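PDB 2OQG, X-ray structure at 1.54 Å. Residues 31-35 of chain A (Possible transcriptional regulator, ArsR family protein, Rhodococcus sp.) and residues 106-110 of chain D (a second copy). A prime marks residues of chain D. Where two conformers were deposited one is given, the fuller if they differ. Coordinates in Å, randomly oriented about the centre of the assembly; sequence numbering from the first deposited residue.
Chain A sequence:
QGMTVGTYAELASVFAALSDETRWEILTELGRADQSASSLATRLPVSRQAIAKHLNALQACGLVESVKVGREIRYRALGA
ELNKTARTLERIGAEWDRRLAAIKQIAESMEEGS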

# COMPACT_ATOMS: atom_id res chain seq x y z
N GLY A 31 5.93 -6.61 -11.16
CA GLY A 31 6.99 -7.06 -10.27
C GLY A 31 8.05 -5.98 -10.12
O GLY A 31 8.84 -6.03 -9.18
N ARG A 32 8.09 -5.04 -11.07
CA ARG A 32 9.04 -3.92 -11.08
C ARG A 32 8.56 -2.75 -10.23
O ARG A 32 9.33 -2.20 -9.44
CB ARG A 32 9.28 -3.45 -12.53
CG ARG A 32 10.14 -2.18 -12.66
CD ARG A 32 10.32 -1.72 -14.13
NE ARG A 32 9.10 -1.23 -14.78
CZ ARG A 32 8.61 0.01 -14.66
NH1 ARG A 32 7.51 0.35 -15.31
NH2 ARG A 32 9.21 0.91 -13.89
N ALA A 33 7.28 -2.40 -10.37
CA ALA A 33 6.70 -1.27 -9.67
C ALA A 33 5.21 -1.51 -9.59
O ALA A 33 4.65 -1.98 -10.57
CB ALA A 33 6.94 -0.04 -10.46
N ASP A 34 4.58 -1.17 -8.46
CA ASP A 34 3.08 -1.20 -8.36
C ASP A 34 2.50 -0.27 -9.40
O ASP A 34 2.94 0.89 -9.48
CB ASP A 34 2.57 -0.67 -7.01
CG ASP A 34 3.01 -1.46 -5.80
OD1 ASP A 34 3.57 -2.56 -5.93
OD2 ASP A 34 2.79 -0.93 -4.67
N GLN A 35 1.51 -0.75 -10.18
CA GLN A 35 0.93 0.09 -11.27
C GLN A 35 -0.56 -0.07 -11.33
O GLN A 35 -1.08 -1.11 -10.97
CB GLN A 35 1.55 -0.26 -12.63
CG GLN A 35 3.04 0.10 -12.62
CD GLN A 35 3.73 -0.29 -13.85
OE1 GLN A 35 4.71 -1.03 -13.81
NE2 GLN A 35 3.23 0.19 -14.99
N ILE D 106 10.31 2.85 -3.12
CA ILE D 106 10.47 1.40 -3.26
C ILE D 106 9.32 0.85 -4.08
O ILE D 106 9.54 0.14 -5.05
CB ILE D 106 10.64 0.63 -1.89
CG1 ILE D 106 10.75 -0.88 -2.13
CG2 ILE D 106 9.49 0.91 -0.92
CD1 ILE D 106 11.88 -1.33 -3.03
N ALA D 107 8.10 1.19 -3.66
CA ALA D 107 6.84 0.59 -4.17
C ALA D 107 6.46 0.96 -5.62
O ALA D 107 6.01 0.09 -6.41
CB ALA D 107 5.70 0.91 -3.26
N GLU D 108 6.65 2.22 -5.97
CA GLU D 108 6.14 2.73 -7.22
C GLU D 108 7.27 3.33 -8.07
O GLU D 108 8.36 3.59 -7.56
CB GLU D 108 5.06 3.78 -6.94
CG GLU D 108 3.89 3.20 -6.16
CD GLU D 108 2.92 4.26 -5.67
OE1 GLU D 108 2.92 5.40 -6.19
OE2 GLU D 108 2.13 3.94 -4.76
N SER D 109 7.02 3.57 -9.35
CA SER D 109 8.06 4.15 -10.19
C SER D 109 8.12 5.66 -10.03
O SER D 109 7.09 6.33 -10.13
CB SER D 109 7.78 3.85 -11.64
OG SER D 109 8.78 4.43 -12.48
N MSE D 110 9.33 6.20 -9.85
CA MSE D 110 9.52 7.66 -9.70
C MSE D 110 9.89 8.38 -11.00
O MSE D 110 9.92 7.76 -12.07
CB MSE D 110 10.54 7.98 -8.59
CG MSE D 110 10.19 7.42 -7.22
SE MSE D 110 8.68 8.24 -6.30
CE MSE D 110 7.29 8.37 -7.70
O HOH W 1 8.31 3.80 -14.90
O HOH W 2 4.72 2.91 -10.40
O HOH W 3 1.01 1.25 -4.83

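The contact is organised around one backbone hydrogen bond, and the side chains settle about it. Asp34 N donates to Ala107′ O at 2.8 Å, with an N-H...O angle of 163°, close to straight. The acceptor lies at the end of a helix: Glu108′ is the first residue to leave helical phi/psi, and carbonyls at such an end commonly lack a partner within their own helix. Here a loop amide from the other copy supplies one. The same carbonyl also lies against the backbone of the preceding residue, with Ala33 CA 3.6 Å from Ala107′ O.

The two backbones approach closely at Ala33. The CA atoms of Ala33 and Glu108′ are 4.7 Å apart, and Ala33, in an extended conformation (-156/141), points its CB toward the other chain. That methyl packs mainly on main chain: Ala33 CB is 4.1 Å from Glu108′ C and 3.8 Å from Ser109′ N, while Ala33 CB and Ser109′ CB are 4.2 Å apart.

Asp34 also directs its CA-to-CB bond toward the partner, and it has the largest covered area of any residue in the contact. Its m rotamer, chi1 -62°, sets the carboxylate beside the end of the helix, where Asp34 OD2 lies 3.7 Å from Ala107′ CB. This is packing against a methyl; the polar needs of the buried carboxylate are met in part elsewhere in the structure, where both oxygens are hydrogen-bonded. Water 3 adds a further link, 2.8 Å from Asp34 OD2 and 2.9 Å from Glu108′ OE2, so the two acidic groups face a shared water without touching each other.

The CA-to-CB bond of Glu108′ points sideways to the other stretch. With chi1 m and chi2 t (171°), its chain is extended beyond CG, and the aliphatic part lies along Asp34: Glu108′ CG is 4.2 Å from Asp34 CB and 4.2 Å from Asp34 O. The methylenes thus provide the packing while the carboxylate reaches on to water 3.

Beyond the helix end, water completes the backbone pairing. Water 2 donates to Asp34 O at 2.8 Å and accepts from Ser109′ N at 2.6 Å, bridging a carbonyl and an amide that have no direct bond between them. Asp34 therefore engages the other chain through both of its main-chain polar groups, one directly and one through solvent.

At the exposed margin, the CA-to-CB bond of Arg32 points sideways, but the end of the side chain comes nearer. Chi1 and chi2 are both t, so the chain runs extended toward Ser109′, and chi3 turns to p at 68°. Arg32 NH1 is hydrogen-bonded to a residue next to one of the stretches. The guanidinium meets Ser109′ at its edge: Arg32 NH2 is 3.8 Å from Ser109′ OG, and water 1 spans the gap, accepting from Arg32 NH2 at 3.2 Å and lying 2.5 Å from Ser109′ OG. The t rotamer of Ser109′ (chi1 179°) sets OG anti to its backbone N, so OG meets water 1 while Ser109′ N meets water 2. The pattern here is one direct backbone hydrogen bond, packing by a few carbon atoms, and water between the polar ends.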